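Local coordinates for protein similar to metal-dependent hydrolase (Staphylococcus aureus subsp. aureus Mu50, PDB 3ESH) that is probably a metal-dependent hydrolase of the metallo-beta-lactamase superfamily, at residues 200-205 with 243-248; 209-214 with 250-255. One frame throughout, in Å; residues are numbered along the deposited sequence.

Interactions 1 and 2 follow one another along the same two parts of the chain: strand 199-203 runs on into the loop holding 209-214, and strand 246-248 into the loop holding 250-255. Strands 199-203 and 246-248 pair in parallel within interaction 1, and interaction 2 joins the loops that leave them. The centres of the two contacts lie about 13 Å apart, and they touch where His203 CE1 packs 3.5 Å from Tyr250 CB. Both reach toward His110, His185 and Asp206, whose donor atoms face a common point consistent with a vacant metal site. His251 touches Asp206, while the His203 side chain lies near this group without touching it.

Interaction 1. Residues 200-205 with 243-248; sequences KAVHMG and QQYWFL
The Tyr245 ring carries Lys200 CB over the centre of one face, in a CH-pi contact 3.4 Å from the ring centroid, while Val202 N and Gln243 CB lie at its edge. The Phe247 ring takes SE of the selenomethionine Met204 at its edge and near its plane, a Met-aromatic contact with SE 3.9 Å from Phe247 CE1. At the Trp246 ring the edge meets Lys200 O. These side chains flank a parallel strand pair, 199-203 beside 246-248, within a mixed sheet of the metallo-beta-lactamase fold; helix 226-242 links the two strands in a beta-alpha-beta crossover and covers the face bearing Val202 and Phe247. Backbone bonds of 2.8-2.9 Å run from Trp246 N to Lys200 O, from Val202 N to Trp246 O and from Leu248 N to Val202 O. Val202 CG1, set between the backbone N and the carbonyl carbon (chi1 65°), packs beside Phe247 CD1. On the other face Ala201 CB meets Trp246 CB. Beyond Lys200 CD, which rests on Tyr245 CE1, the chain leads away to a salt bridge of NZ with Glu195. Gly205 N lies over the centre of one face of the His203 imidazole. Its ND1 donates almost straight to Leu248 O at 3.0 Å, in the ring plane yet above the plane of that carbonyl.

Interaction 2. Residues 209-214 with 250-255; sequences PTTAHK and YHDENY
Asp252 reaches across to Thr210 and Thr211. Its CB lies 4.1 Å from Thr210 CB, and CG, anti to the backbone N (chi1 -158°), sits 3.8 Å from Thr211 N. OD1 is gripped twice by one residue: Thr211 N donates nearly straight from the anti side at 2.7 Å, somewhat out of the carboxylate plane, and Thr211 OG1 donates to the syn lone pair at 2.9 Å. OD2 turns back to its own segment and accepts Asn254 N at 3.1 Å, an Asx turn, with a weak bond from Tyr255 N. The carboxylate thus ties the short 3-10 turn 211-212 to the bend before strand 255-259, and these donors probably stabilise its negative charge. Thr211 CG2 packs obliquely against the Tyr255 ring, 3.8 Å from CD2. Thr210 OG1 closes an ST turn by accepting Ala212 N and also pairs with His213 ND1. His251 CB meets Pro209 O and its ND1 bonds to Pro47 O; its side chain also rests on Asp206 of the possible vacant metal site, so these loops probably border the active site. The contact is buried between the loops leading to helix 226-242 and strand 255-259, with strand 43-47 against Thr210 and His251 and strand 269-272 against Thr211 and Tyr255.

Interaction 1. Residues 200-205 with 243-248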
loop_
_atom_site.group_PDB
_atom_site.type_symbol
_atom_site.label_atom_id
_atom_site.label_comp_id
_atom_site.label_asym_id
_atom_site.label_seq_id
_atom_site.Cartn_x
_atom_site.Cartn_y
_atom_site.Cartn_z
ATOM N N LYS A 200 -0.489 -21.080 -29.672
ATOM C CA LYS A 200 -0.539 -20.580 -28.315
ATOM C C LYS A 200 -1.577 -21.316 -27.477
ATOM O O LYS A 200 -2.662 -21.635 -27.953
ATOM C CB LYS A 200 -0.845 -19.086 -28.348
ATOM C CG LYS A 200 0.096 -18.306 -29.266
ATOM C CD LYS A 200 -0.374 -16.877 -29.463
ATOM C CE LYS A 200 0.504 -16.123 -30.444
ATOM N NZ LYS A 200 1.914 -16.044 -29.967
ATOM N N ALA A 201 -1.220 -21.605 -26.230
ATOM C CA ALA A 201 -2.113 -22.275 -25.305
ATOM C C ALA A 201 -1.944 -21.628 -23.948
ATOM O O ALA A 201 -0.883 -21.074 -23.645
ATOM C CB ALA A 201 -1.780 -23.744 -25.220
ATOM N N VAL A 202 -2.990 -21.687 -23.132
ATOM C CA VAL A 202 -2.923 -21.110 -21.806
ATOM C C VAL A 202 -3.796 -21.859 -20.818
ATOM O O VAL A 202 -4.861 -22.365 -21.164
ATOM C CB VAL A 202 -3.345 -19.624 -21.816
ATOM C CG1 VAL A 202 -4.809 -19.500 -22.203
ATOM C CG2 VAL A 202 -3.080 -18.997 -20.454
ATOM N N HIS A 203 -3.315 -21.948 -19.586
ATOM C CA HIS A 203 -4.049 -22.587 -18.515
ATOM C C HIS A 203 -4.152 -21.525 -17.437
ATOM O O HIS A 203 -3.156 -21.179 -16.810
ATOM C CB HIS A 203 -3.306 -23.802 -17.967
ATOM C CG HIS A 203 -3.954 -24.396 -16.757
ATOM N ND1 HIS A 203 -5.272 -24.790 -16.741
ATOM C CD2 HIS A 203 -3.473 -24.621 -15.512
ATOM C CE1 HIS A 203 -5.584 -25.230 -15.532
ATOM N NE2 HIS A 203 -4.511 -25.136 -14.773
HETATM N N MSE A 204 -5.354 -21.003 -17.231
HETATM C CA MSE A 204 -5.568 -19.966 -16.234
HETATM C C MSE A 204 -5.887 -20.485 -14.831
HETATM O O MSE A 204 -6.411 -19.752 -13.994
HETATM C CB MSE A 204 -6.641 -18.997 -16.734
HETATM C CG MSE A 204 -6.046 -18.021 -17.714
HETATM SE SE MSE A 204 -7.336 -17.000 -18.627
HETATM C CE MSE A 204 -7.989 -15.998 -17.149
ATOM N N GLY A 205 -5.539 -21.747 -14.569
ATOM C CA GLY A 205 -5.793 -22.310 -13.254
ATOM C C GLY A 205 -7.191 -22.036 -12.707
ATOM O O GLY A 205 -8.156 -21.988 -13.458
ATOM N N GLN A 243 -5.941 -13.531 -29.698
ATOM C CA GLN A 243 -4.702 -14.154 -30.151
ATOM C C GLN A 243 -4.881 -15.618 -30.532
ATOM O O GLN A 243 -3.902 -16.317 -30.830
ATOM C CB GLN A 243 -3.634 -14.034 -29.067
ATOM C CG GLN A 243 -3.178 -12.611 -28.836
ATOM C CD GLN A 243 -2.302 -12.113 -29.953
ATOM O OE1 GLN A 243 -1.180 -12.583 -30.116
ATOM N NE2 GLN A 243 -2.808 -11.167 -30.739
ATOM N N GLN A 244 -6.127 -16.076 -30.519
ATOM C CA GLN A 244 -6.450 -17.448 -30.886
ATOM C C GLN A 244 -5.757 -18.506 -30.029
ATOM O O GLN A 244 -5.214 -19.487 -30.544
ATOM C CB GLN A 244 -6.131 -17.688 -32.358
ATOM C CG GLN A 244 -6.931 -16.819 -33.310
ATOM C CD GLN A 244 -7.129 -17.470 -34.675
ATOM O OE1 GLN A 244 -7.650 -16.847 -35.602
ATOM N NE2 GLN A 244 -6.719 -18.733 -34.800
ATOM N N TYR A 245 -5.798 -18.301 -28.717
ATOM C CA TYR A 245 -5.199 -19.225 -27.768
ATOM C C TYR A 245 -6.099 -20.423 -27.497
ATOM O O TYR A 245 -7.321 -20.344 -27.632
ATOM C CB TYR A 245 -4.965 -18.545 -26.424
ATOM C CG TYR A 245 -3.619 -17.903 -26.225
ATOM C CD1 TYR A 245 -3.263 -16.740 -26.910
ATOM C CD2 TYR A 245 -2.726 -18.418 -25.295
ATOM C CE1 TYR A 245 -2.044 -16.105 -26.659
ATOM C CE2 TYR A 245 -1.519 -17.795 -25.037
ATOM C CZ TYR A 245 -1.183 -16.640 -25.715
ATOM O OH TYR A 245 -0.006 -16.009 -25.413
ATOM N N TRP A 246 -5.480 -21.533 -27.117
ATOM C CA TRP A 246 -6.207 -22.728 -26.740
ATOM C C TRP A 246 -6.288 -22.613 -25.226
ATOM O O TRP A 246 -5.278 -22.355 -24.571
ATOM C CB TRP A 246 -5.422 -23.989 -27.087
ATOM C CG TRP A 246 -5.675 -24.511 -28.455
ATOM C CD1 TRP A 246 -4.933 -24.277 -29.575
ATOM C CD2 TRP A 246 -6.749 -25.358 -28.850
ATOM N NE1 TRP A 246 -5.481 -24.934 -30.646
ATOM C CE2 TRP A 246 -6.601 -25.606 -30.227
ATOM C CE3 TRP A 246 -7.829 -25.932 -28.171
ATOM C CZ2 TRP A 246 -7.492 -26.411 -30.944
ATOM C CZ3 TRP A 246 -8.715 -26.733 -28.885
ATOM C CH2 TRP A 246 -8.539 -26.962 -30.259
ATOM N N PHE A 247 -7.476 -22.778 -24.664
ATOM C CA PHE A 247 -7.622 -22.700 -23.222
ATOM C C PHE A 247 -7.593 -24.114 -22.676
ATOM O O PHE A 247 -8.422 -24.944 -23.050
ATOM C CB PHE A 247 -8.937 -22.019 -22.857
ATOM C CG PHE A 247 -8.917 -20.520 -23.026
ATOM C CD1 PHE A 247 -8.565 -19.695 -21.969
ATOM C CD2 PHE A 247 -9.267 -19.936 -24.239
ATOM C CE1 PHE A 247 -8.564 -18.318 -22.106
ATOM C CE2 PHE A 247 -9.270 -18.553 -24.393
ATOM C CZ PHE A 247 -8.918 -17.743 -23.325
ATOM N N LEU A 248 -6.622 -24.393 -21.812
ATOM C CA LEU A 248 -6.484 -25.712 -21.202
ATOM C C LEU A 248 -7.148 -25.717 -19.822
ATOM O O LEU A 248 -7.080 -24.731 -19.083
ATOM C CB LEU A 248 -5.011 -26.080 -21.066
ATOM C CG LEU A 248 -4.165 -26.007 -22.342
ATOM C CD1 LEU A 248 -2.741 -26.489 -22.062
ATOM C CD2 LEU A 248 -4.813 -26.851 -23.421
#

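Interaction 2. Residues 209-214 with 250-255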
loop_
_atom_site.group_PDB
_atom_site.type_symbol
_atom_site.label_atom_id
_atom_site.label_comp_id
_atom_site.label_asym_id
_atom_site.label_seq_id
_atom_site.Cartn_x
_atom_site.Cartn_y
_atom_site.Cartn_z
ATOM N N PRO A 209 -11.586 -21.941 -13.883
ATOM C CA PRO A 209 -11.746 -23.362 -13.548
ATOM C C PRO A 209 -12.314 -24.252 -14.641
ATOM O O PRO A 209 -11.707 -25.254 -15.017
ATOM C CB PRO A 209 -12.653 -23.335 -12.319
ATOM C CG PRO A 209 -12.460 -21.973 -11.758
ATOM C CD PRO A 209 -12.407 -21.119 -12.983
ATOM N N THR A 210 -13.492 -23.890 -15.121
ATOM C CA THR A 210 -14.176 -24.646 -16.161
ATOM C C THR A 210 -14.711 -23.700 -17.221
ATOM O O THR A 210 -14.712 -22.485 -17.033
ATOM C CB THR A 210 -15.374 -25.425 -15.581
ATOM O OG1 THR A 210 -16.411 -24.507 -15.204
ATOM C CG2 THR A 210 -14.946 -26.207 -14.358
ATOM N N THR A 211 -15.177 -24.267 -18.326
ATOM C CA THR A 211 -15.726 -23.473 -19.412
ATOM C C THR A 211 -16.930 -22.661 -18.965
ATOM O O THR A 211 -17.286 -21.672 -19.595
ATOM C CB THR A 211 -16.147 -24.359 -20.574
ATOM O OG1 THR A 211 -17.036 -25.367 -20.096
ATOM C CG2 THR A 211 -14.928 -25.011 -21.221
ATOM N N ALA A 212 -17.551 -23.065 -17.867
ATOM C CA ALA A 212 -18.710 -22.342 -17.360
ATOM C C ALA A 212 -18.327 -21.055 -16.618
ATOM O O ALA A 212 -19.199 -20.262 -16.266
ATOM C CB ALA A 212 -19.530 -23.240 -16.447
ATOM N N HIS A 213 -17.030 -20.852 -16.385
ATOM C CA HIS A 213 -16.562 -19.661 -15.696
ATOM C C HIS A 213 -15.984 -18.601 -16.639
ATOM O O HIS A 213 -15.248 -17.714 -16.211
ATOM C CB HIS A 213 -15.511 -20.023 -14.646
ATOM C CG HIS A 213 -16.047 -20.843 -13.513
ATOM N ND1 HIS A 213 -16.190 -22.209 -13.586
ATOM C CD2 HIS A 213 -16.503 -20.478 -12.290
ATOM C CE1 HIS A 213 -16.710 -22.656 -12.454
ATOM N NE2 HIS A 213 -16.907 -21.626 -11.656
ATOM N N LYS A 214 -16.329 -18.685 -17.917
ATOM C CA LYS A 214 -15.822 -17.725 -18.880
ATOM C C LYS A 214 -16.218 -16.283 -18.569
ATOM O O LYS A 214 -15.430 -15.365 -18.779
ATOM C CB LYS A 214 -16.280 -18.075 -20.289
ATOM C CG LYS A 214 -15.562 -17.267 -21.320
ATOM C CD LYS A 214 -16.231 -17.343 -22.670
ATOM C CE LYS A 214 -15.653 -16.293 -23.589
ATOM N NZ LYS A 214 -16.496 -16.126 -24.808
ATOM N N TYR A 250 -8.066 -27.943 -16.054
ATOM C CA TYR A 250 -7.611 -28.930 -15.095
ATOM C C TYR A 250 -8.820 -29.523 -14.394
ATOM O O TYR A 250 -8.820 -30.699 -14.050
ATOM C CB TYR A 250 -6.702 -28.235 -14.071
ATOM C CG TYR A 250 -6.214 -29.078 -12.906
ATOM C CD1 TYR A 250 -5.024 -29.802 -12.988
ATOM C CD2 TYR A 250 -6.907 -29.092 -11.696
ATOM C CE1 TYR A 250 -4.531 -30.510 -11.886
ATOM C CE2 TYR A 250 -6.423 -29.793 -10.591
ATOM C CZ TYR A 250 -5.234 -30.497 -10.693
ATOM O OH TYR A 250 -4.750 -31.158 -9.590
ATOM N N HIS A 251 -9.842 -28.687 -14.203
ATOM C CA HIS A 251 -11.075 -29.065 -13.507
ATOM C C HIS A 251 -12.314 -29.345 -14.350
ATOM O O HIS A 251 -13.304 -29.854 -13.816
ATOM C CB HIS A 251 -11.490 -27.977 -12.506
ATOM C CG HIS A 251 -10.671 -27.938 -11.257
ATOM N ND1 HIS A 251 -10.354 -29.070 -10.542
ATOM C CD2 HIS A 251 -10.159 -26.897 -10.565
ATOM C CE1 HIS A 251 -9.681 -28.726 -9.457
ATOM N NE2 HIS A 251 -9.551 -27.410 -9.448
ATOM N N ASP A 252 -12.309 -28.992 -15.628
ATOM C CA ASP A 252 -13.516 -29.207 -16.422
ATOM C C ASP A 252 -13.761 -30.690 -16.733
ATOM O O ASP A 252 -12.941 -31.343 -17.366
ATOM C CB ASP A 252 -13.457 -28.364 -17.708
ATOM C CG ASP A 252 -14.833 -28.101 -18.299
ATOM O OD1 ASP A 252 -15.090 -26.959 -18.744
ATOM O OD2 ASP A 252 -15.656 -29.044 -18.320
ATOM N N GLU A 253 -14.898 -31.216 -16.293
ATOM C CA GLU A 253 -15.217 -32.622 -16.522
ATOM C C GLU A 253 -15.466 -33.007 -17.974
ATOM O O GLU A 253 -15.153 -34.125 -18.375
ATOM C CB GLU A 253 -16.435 -33.056 -15.699
ATOM C CG GLU A 253 -17.739 -32.347 -16.064
ATOM C CD GLU A 253 -18.943 -32.843 -15.257
ATOM O OE1 GLU A 253 -19.921 -32.060 -15.108
ATOM O OE2 GLU A 253 -18.918 -34.003 -14.785
ATOM N N ASN A 254 -16.014 -32.086 -18.759
ATOM C CA ASN A 254 -16.328 -32.372 -20.152
ATOM C C ASN A 254 -15.171 -32.139 -21.094
ATOM O O ASN A 254 -14.830 -33.004 -21.899
ATOM C CB ASN A 254 -17.500 -31.505 -20.622
ATOM C CG ASN A 254 -18.576 -31.366 -19.574
ATOM O OD1 ASN A 254 -18.818 -30.269 -19.048
ATOM N ND2 ASN A 254 -19.221 -32.479 -19.243
ATOM N N TYR A 255 -14.576 -30.958 -20.979
ATOM C CA TYR A 255 -13.504 -30.545 -21.861
ATOM C C TYR A 255 -12.137 -30.400 -21.233
ATOM O O TYR A 255 -12.004 -30.074 -20.055
ATOM C CB TYR A 255 -13.896 -29.220 -22.497
ATOM C CG TYR A 255 -15.339 -29.177 -22.908
ATOM C CD1 TYR A 255 -15.796 -29.948 -23.970
ATOM C CD2 TYR A 255 -16.261 -28.405 -22.206
ATOM C CE1 TYR A 255 -17.144 -29.960 -24.327
ATOM C CE2 TYR A 255 -17.612 -28.406 -22.551
ATOM C CZ TYR A 255 -18.045 -29.190 -23.612
ATOM O OH TYR A 255 -19.376 -29.223 -23.952
#